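Peptidase, C14 family (PDB 3BIJ) is of unknown function but belongs to the caspase-like C14 peptidases and may act as a cysteine endopeptidase. Local coordinates at residues T52-I61 / L105-E114; S80-V88 / S132-V140. All coordinates share one frame; numbering follows the deposited sequence.

Both contacts belong to one caspase-like domain and reach the same mixed sheet, but at different depths. Contact 2 is the buried one, with 13 of its 14 touching residues enclosed, and joins the parallel strands 76-89 and 127-133, the break within strand 76-89 and the loop after strand 127-133. Contact 1 is partly buried and joins the start of helix 57-70 to strand 109-111 and the first turn of helix 112-119. Their centres lie about 13 Å apart, and Leu105 CD2 meets Tyr81 CE2 at 3.9 Å. A salt bridge, aliphatic packing and a CH-pi contact hold contact 1, whereas contact 2 relies on backbone carbonyls, small polar side chains and a bridging water.

Contact 1: residues T52-I61 / L105-E114; sequences TKAATRAKVI and LFDGELIDDE
Lys53 lies over one face of the Phe106 ring, its CA 3.8 Å from the ring centroid and 16° off the normal, which makes this a CH-pi contact. Both side chains run the same way, and Lys53 CG lies over the same face, above its CE2-CZ rim (3.6 Å to CZ). The second flat group, the guanidinium of Arg57, has Ile61 CD1 offset over one face, while at its edge lie Leu110 CA and the carboxylate of Glu114. These contacts fit the turn before helix 57-70 and its first turn against the loop before strand 109-111, that strand and the start of helix 112-119, within the alpha/beta sandwich of the caspase fold.

Arg57 grips Glu114 end-on and nearly coplanar, one nitrogen to each oxygen. NH2 donates to OE1 at 2.8 Å along an almost straight line (172°), using the syn lone pair, and NH1 donates to OE2 at 3.0 Å. The chain is extended at chi2 and then turns at chi3 (55°), which brings the guanidinium round to Glu114, and NH1 adds a weak bond to Glu109 O. Phe182 and Ile186 of helix 180-189 also touch Arg57, so the salt bridge sits among apolar neighbours, which would probably strengthen it.

Nearer the sheet, Val60 CG2 and Leu105 CD1 meet tip to tip at 3.9 Å, and Ile61 CG1 packs on Leu110 CD1. The backbones join where Phe106 N donates to Ala55 O at 3.2 Å. The next residue, Thr56, is the N-cap of the helix: its OG1 accepts from Lys59 N, while its CB rests on Asp107 CB.

Glu114 is itself fixed from behind by its own helix start, since Ile111 N donates to the anti side of OE2 at 2.9 Å, leaving that oxygen with two donors.

Contact 2: residues S80-V88 / S132-V140; sequences SYSGHGGQV and SDSCHSGTV
Tyr81 and Ser132 are a parallel bridge pair, made in part by the bond from Asp133 N to Tyr81 O (2.8 Å). Beyond it strand 76-89 is broken and strand 127-133 gives way to a loop, and side chains take over.

Among side-chain bonds, Ser134 OG donates to Gly83 O at 2.8 Å from above the carbonyl plane; OG stands anti to its own backbone N (chi1 -176°), facing the break in strand 76-89. Ser134 CB also touches the edge of the Tyr81 ring, 3.8 Å from CE1, while Tyr81 OH donates to His84 O at 2.7 Å. His136 ND1 adds a weak bond to Gly86 O.

A CA-H...O contact brings Gly85 CA to 3.0 Å from Cys135 O. One water joins the same two segments, donating to Gly85 O and accepting from Ser137 N.

Caspase relatives carry their catalytic histidine and cysteine on such loops. His84 and Cys135 probably correspond to them, consistent with His84 NE2 and Cys135 SG lying 7.5 Å apart; this carbonyl-based bonding would then hold together the two chain segments that carry such a dyad.

Contact 1: residues T52-I61 / L105-E114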
loop_
_atom_site.group_PDB
_atom_site.type_symbol
_atom_site.label_atom_id
_atom_site.label_comp_id
_atom_site.label_asym_id
_atom_site.label_seq_id
_atom_site.Cartn_x
_atom_site.Cartn_y
_atom_site.Cartn_z
ATOM N N THR A 52 15.122 32.124 -10.933
ATOM C CA THR A 52 13.774 32.586 -10.617
ATOM C C THR A 52 13.460 34.035 -11.029
ATOM O O THR A 52 13.127 34.293 -12.188
ATOM C CB THR A 52 13.474 32.398 -9.123
ATOM O OG1 THR A 52 14.272 33.299 -8.363
ATOM C CG2 THR A 52 13.803 30.983 -8.696
ATOM N N LYS A 53 13.564 34.980 -10.096
ATOM C CA LYS A 53 13.261 36.385 -10.394
ATOM C C LYS A 53 13.881 36.880 -11.680
ATOM O O LYS A 53 13.315 37.725 -12.362
ATOM C CB LYS A 53 13.725 37.286 -9.257
ATOM C CG LYS A 53 12.817 37.275 -8.054
ATOM C CD LYS A 53 13.105 38.464 -7.161
ATOM C CE LYS A 53 12.035 38.613 -6.084
ATOM N NZ LYS A 53 12.246 39.868 -5.295
ATOM N N ALA A 54 15.051 36.345 -11.998
ATOM C CA ALA A 54 15.768 36.731 -13.196
ATOM C C ALA A 54 15.219 36.039 -14.449
ATOM O O ALA A 54 15.395 36.539 -15.561
ATOM C CB ALA A 54 17.259 36.418 -13.023
ATOM N N ALA A 55 14.564 34.893 -14.280
ATOM C CA ALA A 55 14.031 34.163 -15.433
ATOM C C ALA A 55 12.659 34.662 -15.854
ATOM O O ALA A 55 11.659 33.973 -15.676
ATOM C CB ALA A 55 13.969 32.669 -15.123
ATOM N N THR A 56 12.616 35.856 -16.432
ATOM C CA THR A 56 11.351 36.429 -16.867
ATOM C C THR A 56 11.112 36.226 -18.354
ATOM O O THR A 56 12.021 35.847 -19.083
ATOM C CB THR A 56 11.315 37.924 -16.608
ATOM O OG1 THR A 56 12.186 38.581 -17.537
ATOM C CG2 THR A 56 11.769 38.223 -15.196
ATOM N N ARG A 57 9.887 36.485 -18.804
ATOM C CA ARG A 57 9.563 36.345 -20.213
ATOM C C ARG A 57 10.530 37.205 -21.030
ATOM O O ARG A 57 11.226 36.705 -21.911
ATOM C CB ARG A 57 8.120 36.785 -20.487
ATOM C CG ARG A 57 7.039 35.769 -20.138
ATOM C CD ARG A 57 5.649 36.341 -20.419
ATOM N NE ARG A 57 5.545 36.806 -21.793
ATOM C CZ ARG A 57 5.446 35.997 -22.837
ATOM N NH1 ARG A 57 5.423 34.683 -22.656
ATOM N NH2 ARG A 57 5.402 36.497 -24.062
ATOM N N ALA A 58 10.590 38.498 -20.721
ATOM C CA ALA A 58 11.470 39.419 -21.447
ATOM C C ALA A 58 12.920 38.945 -21.561
ATOM O O ALA A 58 13.442 38.832 -22.669
ATOM C CB ALA A 58 11.424 40.796 -20.799
ATOM N N LYS A 59 13.560 38.671 -20.422
ATOM C CA LYS A 59 14.953 38.216 -20.404
ATOM C C LYS A 59 15.222 36.912 -21.151
ATOM O O LYS A 59 16.201 36.815 -21.896
ATOM C CB LYS A 59 15.458 38.085 -18.964
ATOM C CG LYS A 59 15.648 39.408 -18.245
ATOM C CD LYS A 59 16.412 39.206 -16.939
ATOM C CE LYS A 59 16.495 40.495 -16.122
ATOM N NZ LYS A 59 17.138 40.291 -14.788
ATOM N N VAL A 60 14.366 35.910 -20.943
ATOM C CA VAL A 60 14.519 34.624 -21.613
ATOM C C VAL A 60 14.368 34.788 -23.126
ATOM O O VAL A 60 15.196 34.298 -23.883
ATOM C CB VAL A 60 13.473 33.593 -21.105
ATOM C CG1 VAL A 60 13.502 32.349 -21.973
ATOM C CG2 VAL A 60 13.760 33.222 -19.658
ATOM N N ILE A 61 13.317 35.483 -23.560
ATOM C CA ILE A 61 13.071 35.693 -24.987
ATOM C C ILE A 61 14.228 36.436 -25.623
ATOM O O ILE A 61 14.693 36.080 -26.704
ATOM C CB ILE A 61 11.775 36.484 -25.212
ATOM C CG1 ILE A 61 10.579 35.638 -24.764
ATOM C CG2 ILE A 61 11.625 36.853 -26.671
ATOM C CD1 ILE A 61 9.277 36.407 -24.686
ATOM N N LEU A 105 7.413 30.764 -16.273
ATOM C CA LEU A 105 8.487 31.678 -15.953
ATOM C C LEU A 105 7.992 32.582 -14.827
ATOM O O LEU A 105 6.799 32.628 -14.527
ATOM C CB LEU A 105 8.914 32.459 -17.210
ATOM C CG LEU A 105 9.525 31.579 -18.330
ATOM C CD1 LEU A 105 9.995 32.440 -19.458
ATOM C CD2 LEU A 105 10.695 30.755 -17.791
ATOM N N PHE A 106 8.911 33.280 -14.180
ATOM C CA PHE A 106 8.554 34.130 -13.053
ATOM C C PHE A 106 7.540 35.179 -13.451
ATOM O O PHE A 106 6.533 35.395 -12.772
ATOM C CB PHE A 106 9.823 34.784 -12.503
ATOM C CG PHE A 106 9.637 35.453 -11.172
ATOM C CD1 PHE A 106 9.157 36.758 -11.097
ATOM C CD2 PHE A 106 9.938 34.773 -9.990
ATOM C CE1 PHE A 106 8.978 37.373 -9.876
ATOM C CE2 PHE A 106 9.762 35.383 -8.758
ATOM C CZ PHE A 106 9.281 36.686 -8.698
ATOM N N ASP A 107 7.819 35.812 -14.576
ATOM C CA ASP A 107 6.983 36.863 -15.143
ATOM C C ASP A 107 5.578 36.366 -15.538
ATOM O O ASP A 107 4.577 37.059 -15.338
ATOM C CB ASP A 107 7.713 37.415 -16.372
ATOM C CG ASP A 107 7.456 38.864 -16.588
ATOM O OD1 ASP A 107 7.017 39.523 -15.609
ATOM O OD2 ASP A 107 7.705 39.347 -17.727
ATOM N N GLY A 108 5.531 35.169 -16.119
ATOM C CA GLY A 108 4.293 34.580 -16.577
ATOM C C GLY A 108 4.635 33.332 -17.380
ATOM O O GLY A 108 5.765 32.834 -17.314
ATOM N N GLU A 109 3.687 32.824 -18.160
ATOM C CA GLU A 109 3.946 31.610 -18.931
ATOM C C GLU A 109 4.432 31.865 -20.346
ATOM O O GLU A 109 3.984 32.787 -21.016
ATOM C CB GLU A 109 2.692 30.731 -18.980
ATOM C CG GLU A 109 2.176 30.363 -17.612
ATOM C CD GLU A 109 0.860 29.649 -17.662
ATOM O OE1 GLU A 109 0.819 28.519 -18.187
ATOM O OE2 GLU A 109 -0.138 30.218 -17.177
ATOM N N LEU A 110 5.360 31.034 -20.794
ATOM C CA LEU A 110 5.897 31.152 -22.132
ATOM C C LEU A 110 5.264 30.007 -22.892
ATOM O O LEU A 110 5.575 28.855 -22.620
ATOM C CB LEU A 110 7.417 30.991 -22.096
ATOM C CG LEU A 110 8.165 31.052 -23.426
ATOM C CD1 LEU A 110 8.068 32.449 -24.011
ATOM C CD2 LEU A 110 9.602 30.664 -23.211
ATOM N N ILE A 111 4.360 30.313 -23.821
ATOM C CA ILE A 111 3.686 29.272 -24.593
ATOM C C ILE A 111 4.680 28.490 -25.436
ATOM O O ILE A 111 5.568 29.070 -26.065
ATOM C CB ILE A 111 2.601 29.852 -25.535
ATOM C CG1 ILE A 111 1.388 30.309 -24.728
ATOM C CG2 ILE A 111 2.130 28.780 -26.505
ATOM C CD1 ILE A 111 1.672 31.417 -23.739
ATOM N N ASP A 112 4.521 27.171 -25.460
ATOM C CA ASP A 112 5.425 26.324 -26.230
ATOM C C ASP A 112 5.683 26.850 -27.640
ATOM O O ASP A 112 6.778 26.691 -28.186
ATOM C CB ASP A 112 4.901 24.881 -26.284
ATOM C CG ASP A 112 3.503 24.778 -26.865
ATOM O OD1 ASP A 112 2.933 23.663 -26.830
ATOM O OD2 ASP A 112 2.971 25.797 -27.351
ATOM N N ASP A 113 4.682 27.481 -28.236
ATOM C CA ASP A 113 4.854 28.019 -29.575
ATOM C C ASP A 113 5.861 29.158 -29.602
ATOM O O ASP A 113 6.635 29.279 -30.543
ATOM C CB ASP A 113 3.508 28.480 -30.130
ATOM C CG ASP A 113 2.688 27.327 -30.681
ATOM O OD1 ASP A 113 1.441 27.332 -30.519
ATOM O OD2 ASP A 113 3.301 26.418 -31.286
ATOM N N GLU A 114 5.852 29.995 -28.572
ATOM C CA GLU A 114 6.797 31.103 -28.515
ATOM C C GLU A 114 8.228 30.568 -28.467
ATOM O O GLU A 114 9.122 31.123 -29.100
ATOM C CB GLU A 114 6.541 31.968 -27.281
ATOM C CG GLU A 114 5.094 32.407 -27.102
ATOM C CD GLU A 114 4.923 33.391 -25.955
ATOM O OE1 GLU A 114 5.250 34.583 -26.140
ATOM O OE2 GLU A 114 4.473 32.966 -24.863
#

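Contact 2: residues S80-V88 / S132-V140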
loop_
_atom_site.group_PDB
_atom_site.type_symbol
_atom_site.label_atom_id
_atom_site.label_comp_id
_atom_site.label_asym_id
_atom_site.label_seq_id
_atom_site.Cartn_x
_atom_site.Cartn_y
_atom_site.Cartn_z
ATOM N N SER A 80 18.968 24.890 -21.120
ATOM C CA SER A 80 18.545 23.967 -20.084
ATOM C C SER A 80 17.497 24.703 -19.266
ATOM O O SER A 80 17.588 25.918 -19.100
ATOM C CB SER A 80 19.713 23.545 -19.188
ATOM O OG SER A 80 20.205 24.642 -18.449
ATOM N N TYR A 81 16.501 23.972 -18.770
ATOM C CA TYR A 81 15.434 24.583 -17.996
ATOM C C TYR A 81 14.890 23.701 -16.891
ATOM O O TYR A 81 14.554 22.535 -17.108
ATOM C CB TYR A 81 14.269 24.984 -18.920
ATOM C CG TYR A 81 12.983 25.387 -18.206
ATOM C CD1 TYR A 81 11.971 24.455 -17.939
ATOM C CD2 TYR A 81 12.791 26.697 -17.775
ATOM C CE1 TYR A 81 10.804 24.829 -17.258
ATOM C CE2 TYR A 81 11.639 27.081 -17.091
ATOM C CZ TYR A 81 10.649 26.146 -16.833
ATOM O OH TYR A 81 9.515 26.526 -16.147
ATOM N N SER A 82 14.817 24.269 -15.697
ATOM C CA SER A 82 14.248 23.571 -14.569
ATOM C C SER A 82 13.237 24.516 -13.960
ATOM O O SER A 82 13.574 25.603 -13.487
ATOM C CB SER A 82 15.317 23.164 -13.557
ATOM O OG SER A 82 16.008 22.022 -14.021
ATOM N N GLY A 83 11.981 24.101 -14.024
ATOM C CA GLY A 83 10.900 24.903 -13.487
ATOM C C GLY A 83 9.608 24.149 -13.703
ATOM O O GLY A 83 9.628 22.976 -14.067
ATOM N N HIS A 84 8.488 24.825 -13.483
ATOM C CA HIS A 84 7.184 24.214 -13.658
ATOM C C HIS A 84 6.758 24.270 -15.106
ATOM O O HIS A 84 7.163 25.167 -15.844
ATOM C CB HIS A 84 6.121 24.946 -12.839
ATOM C CG HIS A 84 6.040 24.508 -11.413
ATOM N ND1 HIS A 84 6.484 25.291 -10.370
ATOM C CD2 HIS A 84 5.579 23.362 -10.862
ATOM C CE1 HIS A 84 6.299 24.644 -9.232
ATOM N NE2 HIS A 84 5.753 23.471 -9.504
ATOM N N GLY A 85 5.927 23.311 -15.496
ATOM C CA GLY A 85 5.410 23.282 -16.844
ATOM C C GLY A 85 3.978 23.756 -16.726
ATOM O O GLY A 85 3.242 23.274 -15.872
ATOM N N GLY A 86 3.567 24.701 -17.560
ATOM C CA GLY A 86 2.206 25.191 -17.451
ATOM C C GLY A 86 1.296 24.825 -18.603
ATOM O O GLY A 86 1.704 24.184 -19.566
ATOM N N GLN A 87 0.039 25.225 -18.486
ATOM C CA GLN A 87 -0.939 24.972 -19.524
ATOM C C GLN A 87 -1.893 26.153 -19.528
ATOM O O GLN A 87 -2.321 26.627 -18.473
ATOM C CB GLN A 87 -1.707 23.674 -19.250
ATOM C CG GLN A 87 -0.818 22.452 -19.205
ATOM C CD GLN A 87 -1.589 21.137 -19.183
ATOM O OE1 GLN A 87 -2.613 21.002 -18.498
ATOM N NE2 GLN A 87 -1.082 20.150 -19.923
ATOM N N VAL A 88 -2.192 26.648 -20.719
ATOM C CA VAL A 88 -3.114 27.756 -20.864
ATOM C C VAL A 88 -4.223 27.229 -21.772
ATOM O O VAL A 88 -3.960 26.548 -22.750
ATOM C CB VAL A 88 -2.406 28.999 -21.467
ATOM C CG1 VAL A 88 -1.769 28.650 -22.804
ATOM C CG2 VAL A 88 -3.392 30.122 -21.620
ATOM N N SER A 132 15.132 19.942 -20.650
ATOM C CA SER A 132 13.976 20.455 -19.932
ATOM C C SER A 132 13.602 19.496 -18.809
ATOM O O SER A 132 12.926 18.502 -19.054
ATOM C CB SER A 132 12.795 20.622 -20.894
ATOM O OG SER A 132 11.635 21.105 -20.226
ATOM N N ASP A 133 14.054 19.783 -17.586
ATOM C CA ASP A 133 13.743 18.933 -16.433
ATOM C C ASP A 133 12.456 19.479 -15.856
ATOM O O ASP A 133 12.435 20.072 -14.776
ATOM C CB ASP A 133 14.851 18.991 -15.375
ATOM C CG ASP A 133 14.676 17.939 -14.291
ATOM O OD1 ASP A 133 13.585 17.331 -14.229
ATOM O OD2 ASP A 133 15.625 17.726 -13.497
ATOM N N SER A 134 11.383 19.279 -16.606
ATOM C CA SER A 134 10.069 19.770 -16.224
ATOM C C SER A 134 9.007 18.805 -16.767
ATOM O O SER A 134 9.337 17.810 -17.411
ATOM C CB SER A 134 9.876 21.168 -16.818
ATOM O OG SER A 134 8.664 21.749 -16.406
ATOM N N CYS A 135 7.738 19.114 -16.511
ATOM C CA CYS A 135 6.633 18.278 -16.964
ATOM C C CYS A 135 5.361 19.108 -17.082
ATOM O O CYS A 135 5.375 20.314 -16.834
ATOM C CB CYS A 135 6.405 17.148 -15.971
ATOM S SG CYS A 135 5.906 17.745 -14.358
ATOM N N HIS A 136 4.262 18.458 -17.456
ATOM C CA HIS A 136 2.979 19.145 -17.611
ATOM C C HIS A 136 1.860 18.350 -16.964
ATOM O O HIS A 136 1.923 17.128 -16.912
ATOM C CB HIS A 136 2.680 19.350 -19.094
ATOM C CG HIS A 136 3.636 20.284 -19.765
ATOM N ND1 HIS A 136 3.610 21.648 -19.560
ATOM C CD2 HIS A 136 4.687 20.048 -20.589
ATOM C CE1 HIS A 136 4.602 22.211 -20.228
ATOM N NE2 HIS A 136 5.272 21.263 -20.858
ATOM N N SER A 137 0.841 19.038 -16.457
ATOM C CA SER A 137 -0.286 18.354 -15.831
ATOM C C SER A 137 -0.927 17.394 -16.815
ATOM O O SER A 137 -1.474 16.372 -16.420
ATOM C CB SER A 137 -1.345 19.356 -15.379
ATOM O OG SER A 137 -0.865 20.168 -14.334
ATOM N N GLY A 138 -0.858 17.726 -18.099
ATOM C CA GLY A 138 -1.471 16.877 -19.100
ATOM C C GLY A 138 -2.981 16.869 -18.920
ATOM O O GLY A 138 -3.587 17.881 -18.539
ATOM N N THR A 139 -3.591 15.717 -19.170
ATOM C CA THR A 139 -5.038 15.578 -19.050
ATOM C C THR A 139 -5.439 14.912 -17.735
ATOM O O THR A 139 -4.582 14.501 -16.949
ATOM C CB THR A 139 -5.621 14.761 -20.236
ATOM O OG1 THR A 139 -5.170 13.402 -20.167
ATOM C CG2 THR A 139 -5.178 15.364 -21.562
ATOM N N VAL A 140 -6.746 14.811 -17.497
ATOM C CA VAL A 140 -7.248 14.201 -16.270
ATOM C C VAL A 140 -6.762 12.759 -16.115
ATOM O O VAL A 140 -6.612 12.268 -15.001
ATOM C CB VAL A 140 -8.801 14.243 -16.223
ATOM C CG1 VAL A 140 -9.390 13.615 -17.474
ATOM C CG2 VAL A 140 -9.304 13.539 -14.972
HETATM O O HOH W 1 0.916 21.901 -16.319
#